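Local coordinates for angiopoietin-related protein 3 (Homo sapiens, PDB 6EUA) that raises plasma triglycerides by inhibiting lipoprotein lipase and, through the fibrinogen-like domain described here, mediates endothelial cell adhesion, at residues 49-55 against 213-219; 22-27 against 38-43; 111-115 against 137-141; 163-169 against 177-183; 12-17 against 46-50. One frame throughout, in Å; residues are numbered along the deposited sequence.

Contact 1: residues 49-55 against 213-219; sequences WTLIQHR and STKMLIH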
# COMPACT_ATOMS: atom_id res chain seq x y z
N TRP A 49 13.23 5.20 9.64
CA TRP A 49 12.35 5.82 10.63
C TRP A 49 11.11 4.96 10.80
O TRP A 49 10.69 4.28 9.85
CB TRP A 49 11.91 7.26 10.21
CG TRP A 49 13.05 8.25 10.01
CD1 TRP A 49 13.87 8.34 8.92
CD2 TRP A 49 13.49 9.26 10.93
NE1 TRP A 49 14.80 9.34 9.11
CE2 TRP A 49 14.58 9.93 10.32
CE3 TRP A 49 13.07 9.67 12.20
CZ2 TRP A 49 15.26 11.00 10.95
CZ3 TRP A 49 13.73 10.73 12.82
CH2 TRP A 49 14.83 11.37 12.19
N THR A 50 10.51 4.99 11.99
CA THR A 50 9.14 4.50 12.17
C THR A 50 8.19 5.67 11.95
O THR A 50 8.27 6.69 12.64
CB THR A 50 8.92 3.90 13.57
OG1 THR A 50 9.83 2.82 13.80
CG2 THR A 50 7.47 3.39 13.72
N LEU A 51 7.29 5.55 10.97
CA LEU A 51 6.30 6.60 10.73
C LEU A 51 5.17 6.48 11.75
O LEU A 51 4.51 5.44 11.81
CB LEU A 51 5.74 6.49 9.31
CG LEU A 51 4.72 7.51 8.79
CD1 LEU A 51 5.27 8.95 8.86
CD2 LEU A 51 4.34 7.17 7.37
N ILE A 52 4.95 7.51 12.56
CA ILE A 52 3.91 7.44 13.59
C ILE A 52 2.68 8.29 13.25
O ILE A 52 1.63 8.08 13.87
CB ILE A 52 4.45 7.81 14.98
CG1 ILE A 52 4.94 9.27 15.02
CG2 ILE A 52 5.57 6.83 15.39
CD1 ILE A 52 5.03 9.85 16.43
N GLN A 53 2.77 9.20 12.28
CA GLN A 53 1.62 10.01 11.89
C GLN A 53 1.79 10.36 10.41
O GLN A 53 2.90 10.65 9.96
CB GLN A 53 1.50 11.28 12.74
CG GLN A 53 0.27 12.16 12.43
CD GLN A 53 0.56 13.35 11.52
OE1 GLN A 53 1.37 13.26 10.59
NE2 GLN A 53 -0.13 14.45 11.76
N HIS A 54 0.68 10.37 9.68
CA HIS A 54 0.71 10.70 8.26
C HIS A 54 -0.60 11.35 7.87
O HIS A 54 -1.67 10.77 8.10
CB HIS A 54 0.95 9.46 7.39
CG HIS A 54 1.40 9.77 6.00
ND1 HIS A 54 1.71 11.05 5.59
CD2 HIS A 54 1.59 8.97 4.92
CE1 HIS A 54 2.08 11.03 4.32
NE2 HIS A 54 2.01 9.78 3.89
N ARG A 55 -0.53 12.55 7.28
CA ARG A 55 -1.73 13.22 6.80
C ARG A 55 -1.46 13.70 5.38
O ARG A 55 -0.36 14.16 5.08
CB ARG A 55 -2.10 14.37 7.72
CG ARG A 55 -2.73 13.94 9.04
CD ARG A 55 -3.20 15.19 9.72
NE ARG A 55 -4.63 15.42 9.52
CZ ARG A 55 -5.36 16.23 10.27
NH1 ARG A 55 -4.78 16.94 11.24
NH2 ARG A 55 -6.64 16.36 10.03
N SER A 213 0.27 18.50 3.94
CA SER A 213 0.50 17.12 4.31
C SER A 213 1.59 17.07 5.37
O SER A 213 2.49 17.92 5.38
CB SER A 213 0.87 16.26 3.08
OG SER A 213 2.09 16.67 2.51
N THR A 214 1.48 16.11 6.29
CA THR A 214 2.42 15.99 7.39
C THR A 214 2.90 14.55 7.52
O THR A 214 2.17 13.60 7.20
CB THR A 214 1.79 16.42 8.76
OG1 THR A 214 0.74 15.50 9.15
CG2 THR A 214 1.23 17.84 8.68
N LYS A 215 4.13 14.40 8.01
CA LYS A 215 4.64 13.13 8.51
C LYS A 215 5.31 13.39 9.84
O LYS A 215 6.02 14.39 10.00
CB LYS A 215 5.66 12.49 7.57
CG LYS A 215 5.09 11.83 6.31
CD LYS A 215 6.22 11.41 5.40
CE LYS A 215 5.73 10.82 4.08
NZ LYS A 215 6.68 9.81 3.54
N MET A 216 5.12 12.48 10.79
CA MET A 216 5.90 12.45 12.02
C MET A 216 6.63 11.11 12.07
O MET A 216 6.00 10.06 11.93
CB MET A 216 5.00 12.65 13.24
CG MET A 216 4.11 13.90 13.11
SD MET A 216 3.13 14.25 14.58
CE MET A 216 4.45 14.56 15.75
N LEU A 217 7.95 11.16 12.27
CA LEU A 217 8.81 9.99 12.17
C LEU A 217 9.78 9.92 13.35
O LEU A 217 10.35 10.94 13.74
CB LEU A 217 9.63 10.03 10.86
CG LEU A 217 8.77 10.00 9.59
CD1 LEU A 217 9.00 11.24 8.76
CD2 LEU A 217 9.05 8.72 8.80
N ILE A 218 10.01 8.71 13.87
CA ILE A 218 10.93 8.54 15.00
C ILE A 218 11.95 7.45 14.70
O ILE A 218 11.72 6.54 13.90
CB ILE A 218 10.19 8.21 16.32
CG1 ILE A 218 9.60 6.79 16.29
CG2 ILE A 218 9.11 9.25 16.60
CD1 ILE A 218 8.83 6.43 17.57
N HIS A 219 13.10 7.55 15.37
CA HIS A 219 14.09 6.48 15.37
C HIS A 219 14.96 6.62 16.62
O HIS A 219 15.09 7.72 17.15
CB HIS A 219 14.93 6.47 14.08
CG HIS A 219 15.97 7.54 13.99
ND1 HIS A 219 17.09 7.59 14.81
CD2 HIS A 219 16.10 8.58 13.13
CE1 HIS A 219 17.84 8.62 14.47
NE2 HIS A 219 17.26 9.25 13.46
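I52 and M216 meet at the apolar centre, CG1 of I52 lying 3.8 Å from CB of M216, where a classic beta bulge interrupts the antiparallel pairing of 49-55 with 213-219 in the main sheet of the fibrinogen C-terminal domain. Both I52 and Q53 face M216: the amide of I52 bonds to M216 O at 2.8 Å, whereas that of Q53 reaches the same oxygen only weakly. I52 has its CG1 branch between backbone N and carbonyl carbon (chi1 63°), which brings it over M216, while its CG2 branch meets CD1 of I218. I52 and I218 also touch I87 and I90, respectively, of helix 84-91. L51 and L217 pair on the other face, CD1 of L51 resting 3.7 Å from CG of L217. Beyond them the edge of the H219 imidazole points at the face of the W49 six-membered ring in a T-shaped pair, centroids 4.1 Å apart and planes at 65°.

Toward the opposite end the contact turns polar. K215 runs alongside the H54 ring, and its NZ forms a salt bridge with D42. T214 OG1 donates to Q53 OE1 over 2.7 Å, in the carbonyl plane on a lone pair. T214 O is gripped twice, from opposite faces of its plane: by R55 N, and by H54 ND1 at 3.1 Å, the oxygen lying close to the imidazole plane.

Contact 2: residues 22-27 against 38-43; sequences HTSGMY and HVYCDV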
# COMPACT_ATOMS: atom_id res chain seq x y z
N HIS A 22 15.66 -2.57 3.13
CA HIS A 22 16.03 -1.17 2.95
C HIS A 22 14.98 -0.37 2.21
O HIS A 22 15.20 0.81 1.94
CB HIS A 22 17.38 -1.08 2.24
CG HIS A 22 18.53 -1.53 3.09
ND1 HIS A 22 19.84 -1.51 2.65
CD2 HIS A 22 18.56 -2.01 4.35
CE1 HIS A 22 20.62 -1.97 3.61
NE2 HIS A 22 19.87 -2.28 4.66
N THR A 23 13.83 -0.97 1.92
CA THR A 23 12.75 -0.29 1.24
C THR A 23 11.65 0.08 2.23
O THR A 23 11.37 -0.66 3.18
CB THR A 23 12.17 -1.18 0.14
OG1 THR A 23 11.92 -2.48 0.68
CG2 THR A 23 13.15 -1.31 -1.03
N SER A 24 10.99 1.22 1.97
CA SER A 24 9.87 1.67 2.79
C SER A 24 8.64 0.80 2.55
O SER A 24 8.43 0.28 1.45
CB SER A 24 9.51 3.12 2.47
OG SER A 24 10.48 4.05 2.92
N GLY A 25 7.81 0.69 3.58
CA GLY A 25 6.61 -0.11 3.50
C GLY A 25 6.16 -0.59 4.87
O GLY A 25 6.74 -0.23 5.90
N MET A 26 5.12 -1.43 4.84
CA MET A 26 4.44 -1.92 6.03
C MET A 26 5.12 -3.18 6.56
O MET A 26 5.35 -4.13 5.81
CB MET A 26 2.96 -2.20 5.70
CG MET A 26 2.08 -2.70 6.88
SD MET A 26 0.34 -3.03 6.47
CE MET A 26 0.52 -4.19 5.11
N TYR A 27 5.42 -3.19 7.86
CA TYR A 27 6.15 -4.30 8.47
C TYR A 27 5.57 -4.61 9.85
O TYR A 27 5.07 -3.72 10.54
CB TYR A 27 7.65 -3.98 8.63
CG TYR A 27 8.43 -3.78 7.34
CD1 TYR A 27 8.95 -4.86 6.64
CD2 TYR A 27 8.66 -2.50 6.83
CE1 TYR A 27 9.66 -4.68 5.46
CE2 TYR A 27 9.37 -2.31 5.65
CZ TYR A 27 9.88 -3.40 4.97
OH TYR A 27 10.58 -3.22 3.80
N HIS A 38 1.70 -3.71 13.39
CA HIS A 38 2.27 -3.31 12.11
C HIS A 38 2.55 -1.82 12.10
O HIS A 38 1.77 -1.02 12.63
CB HIS A 38 1.33 -3.67 10.96
CG HIS A 38 1.18 -5.14 10.77
ND1 HIS A 38 1.84 -5.85 9.79
CD2 HIS A 38 0.48 -6.06 11.49
CE1 HIS A 38 1.53 -7.13 9.89
NE2 HIS A 38 0.71 -7.28 10.91
N VAL A 39 3.67 -1.46 11.46
CA VAL A 39 4.08 -0.07 11.30
C VAL A 39 4.42 0.16 9.84
O VAL A 39 4.64 -0.77 9.07
CB VAL A 39 5.29 0.28 12.20
CG1 VAL A 39 4.90 0.27 13.66
CG2 VAL A 39 6.49 -0.64 11.90
N TYR A 40 4.45 1.44 9.47
CA TYR A 40 5.05 1.85 8.21
C TYR A 40 6.49 2.28 8.49
O TYR A 40 6.72 3.20 9.29
CB TYR A 40 4.27 2.98 7.53
CG TYR A 40 4.76 3.24 6.14
CD1 TYR A 40 5.81 4.12 5.90
CD2 TYR A 40 4.20 2.58 5.05
CE1 TYR A 40 6.29 4.34 4.61
CE2 TYR A 40 4.66 2.80 3.76
CZ TYR A 40 5.70 3.67 3.55
OH TYR A 40 6.16 3.87 2.27
N CYS A 41 7.45 1.57 7.90
CA CYS A 41 8.86 1.94 8.03
C CYS A 41 9.21 2.84 6.85
O CYS A 41 8.98 2.47 5.70
CB CYS A 41 9.78 0.71 8.07
SG CYS A 41 9.59 -0.36 9.55
N ASP A 42 9.77 4.00 7.14
CA ASP A 42 10.04 5.02 6.13
C ASP A 42 11.53 5.31 6.14
O ASP A 42 12.05 5.90 7.09
CB ASP A 42 9.22 6.28 6.41
CG ASP A 42 8.98 7.12 5.16
OD1 ASP A 42 9.42 6.71 4.06
OD2 ASP A 42 8.34 8.19 5.30
N VAL A 43 12.21 4.88 5.08
CA VAL A 43 13.64 5.11 4.91
C VAL A 43 13.80 6.43 4.18
O VAL A 43 13.24 6.62 3.10
CB VAL A 43 14.29 3.95 4.12
CG1 VAL A 43 15.80 4.16 3.98
CG2 VAL A 43 13.98 2.63 4.80
O HOH W 1 12.43 4.97 0.73
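Residues 25-27 and 38-43 pair as the antiparallel strands of a beta hairpin at the margin of the main sheet, with G25-C41 and Y27-V39 as hydrogen-bonded pairs and M26-Y40 as the non-hydrogen-bonded pair between them. Y27 N donates to V39 O at 2.8 Å, and V39 N returns a bond to Y27 O. G25 has backbone angles (phi 155°) that would jam any CB against the preceding carbonyl, and the Y40 ring lies against this glycine: its CE2 is 3.5 Å from G25 CA, and G25 N sits over one face, offset toward the rim. Y40 takes CG anti to its N (chi1 -171°), a torsion that carries the ring back over the neighbouring strand, and its OH bonds to R75 of the second subunit. A leucine at Y40 would probably leave G25 without its flat cover and R75 of the second subunit without this hydroxyl partner.

The other face holds Y27 and C41. C41 SG approaches CD2 of the Y27 ring obliquely at 3.6 Å, and the same sulfur closes the disulfide to C13, tying the hairpin to helix 13-18. Y27 OH turns back within its own segment to donate to T23 O at 2.7 Å, which fixes the outer end of the ring. The Y27 ring also meets H38 of the second subunit edge-to-face. Where the hairpin opens, the S24 hydroxyl takes over from the backbone: V43 N donates to S24 OG across 2.9 Å, at an N-H...O angle of 159°.

Contact 3: residues 111-115 against 137-141; sequences YIEYS and PNAIP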
# COMPACT_ATOMS: atom_id res chain seq x y z
N TYR A 111 11.42 20.33 7.00
CA TYR A 111 11.61 19.32 8.03
C TYR A 111 12.21 19.96 9.27
O TYR A 111 12.86 21.01 9.21
CB TYR A 111 12.53 18.17 7.56
CG TYR A 111 14.00 18.54 7.60
CD1 TYR A 111 14.81 18.15 8.65
CD2 TYR A 111 14.57 19.30 6.58
CE1 TYR A 111 16.15 18.49 8.69
CE2 TYR A 111 15.90 19.65 6.61
CZ TYR A 111 16.69 19.25 7.67
OH TYR A 111 18.02 19.59 7.71
N ILE A 112 12.00 19.30 10.40
CA ILE A 112 12.67 19.67 11.64
C ILE A 112 12.82 18.42 12.49
O ILE A 112 11.94 17.56 12.52
CB ILE A 112 11.92 20.81 12.37
CG1 ILE A 112 12.59 21.14 13.71
CG2 ILE A 112 10.44 20.51 12.51
CD1 ILE A 112 12.04 22.42 14.36
N GLU A 113 13.97 18.31 13.15
CA GLU A 113 14.26 17.18 14.01
C GLU A 113 14.43 17.65 15.44
O GLU A 113 14.92 18.76 15.70
CB GLU A 113 15.51 16.43 13.53
CG GLU A 113 15.32 15.79 12.17
CD GLU A 113 16.37 14.74 11.85
OE1 GLU A 113 17.20 14.43 12.74
OE2 GLU A 113 16.38 14.25 10.70
N TYR A 114 13.98 16.81 16.37
CA TYR A 114 14.09 17.05 17.80
C TYR A 114 14.60 15.79 18.48
O TYR A 114 14.36 14.67 18.01
CB TYR A 114 12.75 17.38 18.47
CG TYR A 114 11.86 18.39 17.80
CD1 TYR A 114 11.15 18.07 16.65
CD2 TYR A 114 11.70 19.66 18.35
CE1 TYR A 114 10.32 19.00 16.05
CE2 TYR A 114 10.88 20.59 17.76
CZ TYR A 114 10.19 20.27 16.61
OH TYR A 114 9.36 21.21 16.04
N SER A 115 15.27 16.00 19.61
CA SER A 115 15.57 14.94 20.56
C SER A 115 14.48 14.96 21.63
O SER A 115 14.17 16.02 22.19
CB SER A 115 16.95 15.16 21.18
OG SER A 115 17.13 14.39 22.36
N PRO A 137 11.60 26.92 11.07
CA PRO A 137 11.71 27.22 12.50
C PRO A 137 10.74 26.38 13.32
O PRO A 137 9.73 25.88 12.83
CB PRO A 137 11.37 28.72 12.59
CG PRO A 137 11.49 29.23 11.18
CD PRO A 137 11.16 28.08 10.29
N ASN A 138 11.09 26.22 14.60
CA ASN A 138 10.28 25.43 15.51
C ASN A 138 9.02 26.19 15.92
O ASN A 138 9.06 27.40 16.13
CB ASN A 138 11.10 25.08 16.75
CG ASN A 138 10.32 24.23 17.74
OD1 ASN A 138 9.55 23.35 17.35
ND2 ASN A 138 10.50 24.51 19.01
N ALA A 139 7.91 25.46 16.04
CA ALA A 139 6.65 26.00 16.52
C ALA A 139 6.19 25.39 17.84
O ALA A 139 5.20 25.86 18.40
CB ALA A 139 5.54 25.79 15.48
N ILE A 140 6.88 24.37 18.35
CA ILE A 140 6.48 23.67 19.56
C ILE A 140 7.40 24.13 20.69
O ILE A 140 8.61 24.26 20.48
CB ILE A 140 6.55 22.14 19.35
CG1 ILE A 140 5.75 21.74 18.11
CG2 ILE A 140 6.04 21.39 20.57
CD1 ILE A 140 6.11 20.38 17.54
N PRO A 141 6.87 24.44 21.87
CA PRO A 141 7.73 24.86 22.99
C PRO A 141 8.77 23.80 23.33
O PRO A 141 8.45 22.62 23.47
CB PRO A 141 6.74 25.07 24.14
CG PRO A 141 5.42 25.33 23.47
CD PRO A 141 5.44 24.48 22.22
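An Asx turn in the loop after strand 127-134 receives the side chains of I112 and Y114 from strand 109-118. Y114 OH donates to N138 OD1 over a short 2.5 Å, the oxygen lying at the ring's edge and in its plane, while ring and amide planes stand 70° apart. With CG anti to the backbone N (chi1 -179°), the N138 amide reaches along its own turn, where OD1 also accepts from I140 N at 3.0 Å. This second bond is straight at the hydrogen, 166°, but its donor stands above the amide carbonyl plane, on the opposite face from the tyrosine hydroxyl. Together they hold the amide in place.

Within the fibrinogen C-terminal domain this joins the main antiparallel sheet to the loop leading toward strand 147-149, and W201 of strand 199-202 packs on both Y114 and I140. An alanine in place of N138 would probably leave the buried Y114 hydroxyl and the I140 amide without their shared acceptor and free the turn to shift. Carbon packing flanks the bond. I112 crosses N138 at about a right angle, its CD1 3.7 Å from N138 CB, and I140 CD1 lies 4.2 Å from Y114 CZ.

Contact 4: residues 163-169 against 177-183; sequences EGYSGGW and ENNLNGK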
# COMPACT_ATOMS: atom_id res chain seq x y z
N GLU A 163 -6.10 26.33 20.02
CA GLU A 163 -5.82 25.52 18.85
C GLU A 163 -5.97 24.02 19.10
O GLU A 163 -5.88 23.23 18.15
CB GLU A 163 -4.41 25.82 18.33
CG GLU A 163 -4.37 26.79 17.16
CD GLU A 163 -5.19 26.31 15.96
OE1 GLU A 163 -5.96 27.12 15.40
OE2 GLU A 163 -5.05 25.12 15.59
N GLY A 164 -6.21 23.61 20.34
CA GLY A 164 -6.49 22.24 20.69
C GLY A 164 -7.96 21.86 20.66
O GLY A 164 -8.30 20.75 21.07
N TYR A 165 -8.83 22.75 20.16
CA TYR A 165 -10.25 22.43 20.13
C TYR A 165 -10.57 21.21 19.27
O TYR A 165 -11.64 20.61 19.44
CB TYR A 165 -11.07 23.64 19.65
CG TYR A 165 -11.10 23.83 18.15
CD1 TYR A 165 -10.06 24.45 17.48
CD2 TYR A 165 -12.19 23.38 17.41
CE1 TYR A 165 -10.10 24.63 16.11
CE2 TYR A 165 -12.23 23.54 16.04
CZ TYR A 165 -11.18 24.16 15.39
OH TYR A 165 -11.23 24.32 14.02
N SER A 166 -9.67 20.80 18.37
CA SER A 166 -9.90 19.62 17.55
C SER A 166 -8.64 18.78 17.48
O SER A 166 -7.55 19.30 17.20
CB SER A 166 -10.35 19.99 16.13
OG SER A 166 -10.66 18.81 15.40
N GLY A 167 -8.78 17.47 17.71
CA GLY A 167 -7.68 16.55 17.56
C GLY A 167 -6.90 16.35 18.85
O GLY A 167 -7.07 17.06 19.85
N GLY A 168 -6.02 15.35 18.82
CA GLY A 168 -5.18 15.01 19.96
C GLY A 168 -3.76 15.50 19.74
O GLY A 168 -3.14 15.20 18.72
N TRP A 169 -3.25 16.25 20.73
CA TRP A 169 -1.96 16.91 20.58
C TRP A 169 -1.35 17.18 21.95
O TRP A 169 -2.03 17.13 22.98
CB TRP A 169 -2.08 18.23 19.80
CG TRP A 169 -0.77 18.73 19.23
CD1 TRP A 169 -0.14 19.94 19.50
CD2 TRP A 169 0.06 18.05 18.29
NE1 TRP A 169 1.03 20.02 18.79
CE2 TRP A 169 1.17 18.88 18.03
CE3 TRP A 169 -0.02 16.80 17.64
CZ2 TRP A 169 2.20 18.50 17.16
CZ3 TRP A 169 0.99 16.44 16.75
CH2 TRP A 169 2.08 17.28 16.53
N GLU A 177 0.13 27.77 17.48
CA GLU A 177 -0.41 27.14 16.27
C GLU A 177 0.61 26.11 15.80
O GLU A 177 1.50 26.40 15.00
CB GLU A 177 -0.70 28.19 15.20
CG GLU A 177 -2.13 28.71 15.19
CD GLU A 177 -2.27 30.04 14.47
OE1 GLU A 177 -3.15 30.14 13.59
OE2 GLU A 177 -1.51 30.98 14.78
N ASN A 178 0.46 24.88 16.32
CA ASN A 178 1.41 23.80 16.06
C ASN A 178 0.72 22.43 15.99
O ASN A 178 1.40 21.40 16.12
CB ASN A 178 2.47 23.77 17.16
CG ASN A 178 1.93 23.21 18.49
OD1 ASN A 178 0.73 23.26 18.76
ND2 ASN A 178 2.81 22.67 19.31
N ASN A 179 -0.60 22.38 15.82
CA ASN A 179 -1.36 21.14 15.98
C ASN A 179 -1.44 20.41 14.65
O ASN A 179 -2.39 20.58 13.89
CB ASN A 179 -2.74 21.43 16.54
CG ASN A 179 -3.53 20.17 16.86
OD1 ASN A 179 -3.11 19.04 16.55
ND2 ASN A 179 -4.70 20.35 17.50
N LEU A 180 -0.46 19.55 14.40
CA LEU A 180 -0.47 18.73 13.19
C LEU A 180 -1.60 17.71 13.17
O LEU A 180 -1.90 17.16 12.10
CB LEU A 180 0.87 18.03 13.03
CG LEU A 180 2.10 18.94 13.01
CD1 LEU A 180 3.31 18.15 12.58
CD2 LEU A 180 1.88 20.17 12.10
N ASN A 181 -2.22 17.44 14.32
CA ASN A 181 -3.41 16.60 14.39
C ASN A 181 -4.69 17.44 14.45
O ASN A 181 -5.75 16.93 14.86
CB ASN A 181 -3.32 15.64 15.59
CG ASN A 181 -2.26 14.55 15.40
OD1 ASN A 181 -1.75 14.34 14.30
ND2 ASN A 181 -1.92 13.86 16.48
N GLY A 182 -4.60 18.70 14.04
CA GLY A 182 -5.71 19.63 14.12
C GLY A 182 -6.71 19.45 13.00
O GLY A 182 -6.64 18.52 12.19
N LYS A 183 -7.68 20.36 12.96
CA LYS A 183 -8.75 20.28 11.97
C LYS A 183 -8.19 20.61 10.59
O LYS A 183 -7.57 21.66 10.39
CB LYS A 183 -9.88 21.23 12.33
CG LYS A 183 -10.93 21.37 11.23
CD LYS A 183 -12.18 20.55 11.51
CE LYS A 183 -13.20 20.67 10.38
NZ LYS A 183 -12.82 19.85 9.18
O HOH W 2 -2.15 24.20 14.40
O HOH W 3 -8.60 16.96 14.19
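Two irregular loops, one leading into strand 169-171 and the other following it, are joined here by asparagine amides that grip backbone carbonyls. N179 ND2 donates to E163 O at 3.2 Å, almost straight (174°), with the oxygen in the plane of the N179 amide, and more weakly to S166 O. N181 ND2 bonds to G168 O at 2.9 Å, approaching nearly along the C=O axis, and its OD1 is used by Q53 of the main sheet. Both asparagines also meet the W169 indole. N179 CA sits over the five-membered ring in a CH-pi contact, 3.8 Å from the centroid and 7° off the normal, with the amide of N179 turned only 22° from the ring plane; N181 ND2 comes to the ring edge instead.

Residues 179-182 form a type I beta turn in the fibrinogen C-terminal domain, and the C161-C175 disulfide links the chain just ahead of each segment. G167 meets the turn closely: its CA-H points at N181 O (CA to O 3.3 Å), and a CB there would clash with that oxygen. L180 CB touches CH2 of W169 at 3.8 Å. Water 2 spans E163 OE2 and N179 N, and water 3 joins N181 O to S166 OG.

Contact 5: residues 12-17 against 46-50; sequences ECTTIY and GSPWT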
# COMPACT_ATOMS: atom_id res chain seq x y z
N GLU A 12 11.73 -2.78 16.03
CA GLU A 12 11.21 -1.61 15.32
C GLU A 12 11.95 -1.48 13.99
O GLU A 12 12.64 -2.40 13.56
CB GLU A 12 11.29 -0.34 16.19
CG GLU A 12 12.65 -0.06 16.79
CD GLU A 12 13.63 0.47 15.77
OE1 GLU A 12 14.54 -0.29 15.43
OE2 GLU A 12 13.48 1.63 15.30
N CYS A 13 11.79 -0.31 13.34
CA CYS A 13 12.17 -0.18 11.94
C CYS A 13 13.69 -0.17 11.74
O CYS A 13 14.17 -0.62 10.69
CB CYS A 13 11.54 1.09 11.36
SG CYS A 13 9.73 0.97 11.10
N THR A 14 14.46 0.34 12.70
CA THR A 14 15.91 0.37 12.55
C THR A 14 16.46 -1.05 12.48
O THR A 14 17.37 -1.34 11.68
CB THR A 14 16.54 1.14 13.71
OG1 THR A 14 16.16 2.51 13.62
CG2 THR A 14 18.07 1.02 13.70
N THR A 15 15.92 -1.96 13.29
CA THR A 15 16.40 -3.33 13.22
C THR A 15 15.86 -4.04 11.97
O THR A 15 16.49 -4.95 11.44
CB THR A 15 16.01 -4.09 14.48
OG1 THR A 15 14.72 -4.67 14.30
CG2 THR A 15 15.94 -3.14 15.68
N ILE A 16 14.68 -3.64 11.49
CA ILE A 16 14.22 -4.14 10.20
C ILE A 16 15.20 -3.73 9.11
O ILE A 16 15.61 -4.55 8.28
CB ILE A 16 12.79 -3.65 9.92
CG1 ILE A 16 11.80 -4.48 10.72
CG2 ILE A 16 12.47 -3.71 8.43
CD1 ILE A 16 10.42 -3.96 10.72
N TYR A 17 15.60 -2.45 9.09
CA TYR A 17 16.58 -1.98 8.12
C TYR A 17 17.89 -2.74 8.26
O TYR A 17 18.41 -3.29 7.29
CB TYR A 17 16.79 -0.47 8.27
CG TYR A 17 17.73 0.12 7.25
CD1 TYR A 17 19.09 0.15 7.48
CD2 TYR A 17 17.25 0.67 6.06
CE1 TYR A 17 19.96 0.70 6.56
CE2 TYR A 17 18.12 1.23 5.12
CZ TYR A 17 19.47 1.24 5.39
OH TYR A 17 20.35 1.77 4.49
N GLY A 46 18.68 6.84 3.21
CA GLY A 46 19.47 5.74 3.73
C GLY A 46 19.36 5.46 5.21
O GLY A 46 20.02 4.53 5.70
N SER A 47 18.56 6.23 5.95
CA SER A 47 18.32 6.02 7.38
C SER A 47 16.86 5.64 7.64
O SER A 47 15.96 6.33 7.16
CB SER A 47 18.66 7.31 8.17
OG SER A 47 20.06 7.55 8.22
N PRO A 48 16.59 4.61 8.44
CA PRO A 48 15.21 4.20 8.69
C PRO A 48 14.54 4.98 9.81
O PRO A 48 15.16 5.34 10.81
CB PRO A 48 15.37 2.73 9.11
CG PRO A 48 16.67 2.75 9.86
CD PRO A 48 17.55 3.74 9.15
N TRP A 49 13.23 5.20 9.64
CA TRP A 49 12.35 5.82 10.63
C TRP A 49 11.11 4.96 10.80
O TRP A 49 10.69 4.28 9.85
CB TRP A 49 11.91 7.26 10.21
CG TRP A 49 13.05 8.25 10.01
CD1 TRP A 49 13.87 8.34 8.92
CD2 TRP A 49 13.49 9.26 10.93
NE1 TRP A 49 14.80 9.34 9.11
CE2 TRP A 49 14.58 9.93 10.32
CE3 TRP A 49 13.07 9.67 12.20
CZ2 TRP A 49 15.26 11.00 10.95
CZ3 TRP A 49 13.73 10.73 12.82
CH2 TRP A 49 14.83 11.37 12.19
N THR A 50 10.51 4.99 11.99
CA THR A 50 9.14 4.50 12.17
C THR A 50 8.19 5.67 11.95
O THR A 50 8.27 6.69 12.64
CB THR A 50 8.92 3.90 13.57
OG1 THR A 50 9.83 2.82 13.80
CG2 THR A 50 7.47 3.39 13.72
O HOH W 4 14.13 3.70 12.87
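Water 4 sits between the two segments, donating to E12 OE2 and, weakly, to P48 O at 2.8 Å, and also bonding to T14 OG1. It joins the start of helix 13-18 to strand 47-55 of the main sheet in the fibrinogen C-terminal domain. E12 is the N-cap of that helix, and its side chain folds back with CG between backbone N and carbonyl carbon (chi1 52°) to bring the carboxylate over the first turn. T15 N donates to OE1 of E12 at 3.0 Å, on the syn side, and T14 N to OE2 of E12 at 3.1 Å, from above the carboxylate plane; these helix-start amides would probably favour a charged carboxylate.

The rest is mostly apolar. P48 wedges against the helix, its CG 3.7 Å from T14 CA and 3.6 Å from Y17 CB. Y17 crosses the proline at about a right angle, with P48 CD over one ring face, offset toward the rim. The tyrosine also stacks on H22. C13, joined by its disulfide to C41, turns toward the strand and lays CB against W49 O at 3.6 Å. T50 OG1, buried without any polar partner in the model, lies 3.3 Å from C13 SG.

Contacts 1, 2, 3 and 5 all reach the main sheet. Contacts 1 to 4 are largely buried, contact 5 only partly. The centre of contact 1 lies about 5 Å from the chain centre; those of contacts 2 and 5, joined by the C13-C41 disulfide, lie about 16 Å from it. Contacts 1 and 5 both use strand 47-55, and D42 of contact 2 meets K215 of contact 1. Backbone pairing dominates contacts 1 and 2, whereas contact 5 relies on proline packing and water. Contact 3 ties a loop to a sheet strand and contact 4 ties two loops together, both through asparagine amides; they touch at I140 and N178. Contact 4 reaches contact 1 through R55 and Q53. Contact 2 is the one most engaged with neighbouring subunits.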